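Local coordinates for protein enoyl CoA hydratase/isomerase (Crotonase) (Legionella pneumophila subsp. pneumophila, PDB 3I47) that probably hydrates enoyl-CoA thioesters or isomerises their double bond, as a putative crotonase of the enoyl-CoA hydratase/isomerase family, at residues L67-M70 with Q71-N75; G247-A250 with F251-E255. All coordinates share one frame; numbering follows the deposited sequence.

Contact 1. Residues L67-M70 with Q71-N75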
# COMPACT_ATOMS: atom_id res chain seq x y z
N LEU A 67 -5.96 8.54 20.98
CA LEU A 67 -5.60 9.32 22.18
C LEU A 67 -5.40 8.46 23.42
O LEU A 67 -4.54 8.78 24.25
CB LEU A 67 -6.65 10.41 22.45
CG LEU A 67 -6.64 11.58 21.47
CD1 LEU A 67 -7.81 12.51 21.76
CD2 LEU A 67 -5.32 12.35 21.55
N THR A 68 -6.17 7.39 23.55
CA THR A 68 -5.98 6.46 24.67
C THR A 68 -4.62 5.78 24.55
O THR A 68 -3.86 5.69 25.52
CB THR A 68 -7.09 5.41 24.71
OG1 THR A 68 -8.36 6.07 24.79
CG2 THR A 68 -6.89 4.45 25.88
N TRP A 69 -4.30 5.30 23.34
CA TRP A 69 -3.01 4.70 23.10
C TRP A 69 -1.87 5.70 23.34
O TRP A 69 -0.85 5.34 23.92
CB TRP A 69 -2.94 4.11 21.68
CG TRP A 69 -1.55 3.69 21.30
CD1 TRP A 69 -0.96 2.49 21.56
CD2 TRP A 69 -0.57 4.49 20.65
NE1 TRP A 69 0.33 2.49 21.11
CE2 TRP A 69 0.61 3.71 20.55
CE3 TRP A 69 -0.57 5.80 20.16
CZ2 TRP A 69 1.77 4.19 19.95
CZ3 TRP A 69 0.60 6.28 19.59
CH2 TRP A 69 1.75 5.48 19.49
N MET A 70 -2.05 6.95 22.91
CA MET A 70 -1.00 7.94 23.09
C MET A 70 -0.68 8.16 24.57
O MET A 70 0.49 8.26 24.95
CB MET A 70 -1.34 9.28 22.42
CG MET A 70 -0.18 10.26 22.46
SD MET A 70 -0.43 11.72 21.41
CE MET A 70 -1.69 11.12 20.26
N GLN A 71 -1.72 8.22 25.40
CA GLN A 71 -1.50 8.38 26.83
C GLN A 71 -0.75 7.16 27.41
O GLN A 71 0.16 7.32 28.24
CB GLN A 71 -2.81 8.62 27.57
CG GLN A 71 -2.63 8.76 29.10
CD GLN A 71 -1.77 9.95 29.50
OE1 GLN A 71 -2.26 11.09 29.61
NE2 GLN A 71 -0.47 9.71 29.76
N SER A 72 -1.12 5.97 26.96
CA SER A 72 -0.43 4.75 27.40
C SER A 72 1.03 4.78 26.96
O SER A 72 1.94 4.51 27.76
CB SER A 72 -1.11 3.51 26.81
OG SER A 72 -2.43 3.40 27.31
N MET A 73 1.26 5.12 25.69
CA MET A 73 2.61 5.13 25.13
C MET A 73 3.52 6.17 25.80
O MET A 73 4.72 5.92 25.96
CB MET A 73 2.53 5.35 23.61
CG MET A 73 3.87 5.55 22.90
SD MET A 73 4.55 7.26 22.97
CE MET A 73 3.60 8.02 21.66
N ALA A 74 2.96 7.30 26.21
CA ALA A 74 3.74 8.34 26.89
C ALA A 74 4.41 7.80 28.15
O ALA A 74 5.47 8.29 28.57
CB ALA A 74 2.86 9.53 27.23
N ASN A 75 3.81 6.76 28.74
CA ASN A 75 4.33 6.15 29.96
C ASN A 75 5.16 4.89 29.74
O ASN A 75 5.67 4.29 30.71
CB ASN A 75 3.18 5.88 30.95
CG ASN A 75 2.51 7.17 31.46
OD1 ASN A 75 1.29 7.22 31.65
ND2 ASN A 75 3.31 8.20 31.67
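On the short surface helix 67-74, a Met-aromatic contact one turn apart joins W69 to M73. The CB of M73 lies over one face of the indole, 4.0 Å from the centroid of its six-membered ring, and makes a CH-pi contact displaced toward the rim. From there the methionine runs on across the outer part of the ring: with chi2 at -82° and chi3 also turned, the chain folds back and brings M73 CE to 3.8 Å from W69 CH2. The sulfur stands farther off, M73 SD lying 5.4 Å from that same centroid in an oblique position. M73 CE also comes to 4.5 Å from M70 CG, a looser contact within the same helix. Beneath these side chains the backbone is firmly helical; M73 N reaches W69 O at 2.8 Å, and A74 N bonds M70 O at 2.9 Å. D66 OD1 accepts from the backbone N of W69 at the start of the helix. The indole itself donates from NE1 to D84 OD1 on helix 78-97. The ring is thus anchored at NE1 and packed by M73 over one face, a mainly dispersive contact carried by the CB and CE carbons rather than by the sulfur.

Contact 2. Residues G247-A250 with F251-E255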
# COMPACT_ATOMS: atom_id res chain seq x y z
N GLY A 247 -1.28 -16.76 -23.18
CA GLY A 247 -1.56 -15.37 -23.46
C GLY A 247 -1.39 -15.03 -24.92
O GLY A 247 -2.19 -14.30 -25.51
N LEU A 248 -0.34 -15.58 -25.53
CA LEU A 248 -0.05 -15.35 -26.94
C LEU A 248 -1.11 -16.01 -27.82
O LEU A 248 -1.61 -15.39 -28.76
CB LEU A 248 1.35 -15.84 -27.29
CG LEU A 248 2.47 -14.93 -26.78
CD1 LEU A 248 3.80 -15.68 -26.71
CD2 LEU A 248 2.58 -13.66 -27.64
N LYS A 249 -1.46 -17.25 -27.49
CA LYS A 249 -2.48 -17.99 -28.22
C LYS A 249 -3.81 -17.24 -28.18
O LYS A 249 -4.44 -17.02 -29.22
CB LYS A 249 -2.65 -19.39 -27.65
CG LYS A 249 -3.32 -20.37 -28.61
CD LYS A 249 -4.34 -21.23 -27.90
CE LYS A 249 -3.71 -22.17 -26.89
NZ LYS A 249 -4.74 -22.63 -25.91
N ALA A 250 -4.22 -16.81 -26.98
CA ALA A 250 -5.47 -16.08 -26.80
C ALA A 250 -5.48 -14.79 -27.61
O ALA A 250 -6.47 -14.46 -28.26
CB ALA A 250 -5.72 -15.79 -25.32
N PHE A 251 -4.37 -14.05 -27.57
CA PHE A 251 -4.28 -12.80 -28.32
C PHE A 251 -4.35 -13.02 -29.83
O PHE A 251 -5.07 -12.31 -30.54
CB PHE A 251 -3.01 -12.02 -27.95
CG PHE A 251 -2.87 -10.71 -28.67
CD1 PHE A 251 -2.11 -10.62 -29.84
CD2 PHE A 251 -3.52 -9.57 -28.20
CE1 PHE A 251 -2.00 -9.41 -30.52
CE2 PHE A 251 -3.40 -8.36 -28.87
CZ PHE A 251 -2.64 -8.28 -30.03
N LEU A 252 -3.60 -14.01 -30.32
CA LEU A 252 -3.55 -14.29 -31.76
C LEU A 252 -4.86 -14.86 -32.29
O LEU A 252 -5.19 -14.64 -33.46
CB LEU A 252 -2.37 -15.21 -32.09
CG LEU A 252 -0.99 -14.59 -31.89
CD1 LEU A 252 0.09 -15.66 -31.89
CD2 LEU A 252 -0.68 -13.53 -32.96
N ASN A 253 -5.59 -15.57 -31.44
CA ASN A 253 -6.87 -16.18 -31.81
C ASN A 253 -8.08 -15.32 -31.44
O ASN A 253 -9.22 -15.68 -31.76
CB ASN A 253 -7.03 -17.56 -31.16
CG ASN A 253 -5.96 -18.55 -31.61
OD1 ASN A 253 -5.24 -18.31 -32.58
ND2 ASN A 253 -5.86 -19.68 -30.91
N LYS A 254 -7.83 -14.19 -30.78
CA LYS A 254 -8.87 -13.31 -30.25
C LYS A 254 -9.84 -14.05 -29.32
O LYS A 254 -11.07 -13.98 -29.48
CB LYS A 254 -9.61 -12.59 -31.39
CG LYS A 254 -8.75 -11.57 -32.12
CD LYS A 254 -9.26 -11.32 -33.53
CE LYS A 254 -8.39 -10.29 -34.24
NZ LYS A 254 -8.59 -10.32 -35.72
N GLU A 255 -9.27 -14.78 -28.36
CA GLU A 255 -10.03 -15.55 -27.39
C GLU A 255 -9.68 -15.10 -25.97
O GLU A 255 -8.65 -14.44 -25.77
CB GLU A 255 -9.75 -17.05 -27.56
CG GLU A 255 -10.25 -17.63 -28.88
CD GLU A 255 -9.74 -19.04 -29.17
OE1 GLU A 255 -8.78 -19.49 -28.50
OE2 GLU A 255 -10.30 -19.69 -30.08
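F251 joins the preceding turn through its backbone: its N donates to G247 O at 3.0 Å, and its CB rests near that same oxygen. CG is anti to the backbone N (chi1 -179°), and the phenyl ring is carried away from residues 247-250. At L252 the amide bonds L248 O at 2.9 Å, and the side chain folds back over this acceptor, with L252 CG 3.3 Å from L248 O. N253 follows with a more bent bond, N253 N to K249 O at 2.9 Å and 144° at the hydrogen. The carboxamide of N253 crosses the lysine chain, ND2 lying 3.5 Å from K249 CG; the carboxamide nitrogen does not bond K249 O, the angle being poor. The lysine's ammonium leads elsewhere, into a long, weak ion pair with E246 OE1 three residues earlier. K254 then leaves the helix with positive phi, as the C-prime residue of a Schellman motif that ends helix 242-253. Its N makes a weak bond to F251 O. The 6→1 bond of the motif runs from E255 N to A250 O, 2.8 Å and close to straight at 168°. This turn folds E255 back against the buried A250, whose CB stands 3.3 Å from E255 O, while the glutamate carboxylate remains 5.7 Å from the lysine ammonium, measured from E255 OE1 to K249 NZ.

How the contacts relate
Contacts 1 and 2 are both local pairings within single helices, and they lie on opposite sides of the chain's centre, about 58 Å apart between their centres and about 48 Å between nearest atoms. The centre of contact 1 is about 26 Å from the centre of the chain, on the helix that follows strand 51-56 of the six-stranded sheet; that of contact 2 is about 33 Å out, at the end of the last helix, beyond helices 205-218 and 225-240. Helix 67-74 starts just after A65 and D66, a region that in crotonases typically supplies a backbone N-H of the oxyanion hole, so contact 1 probably lies near the active site, with contact 2 far from it on the C-terminal helix.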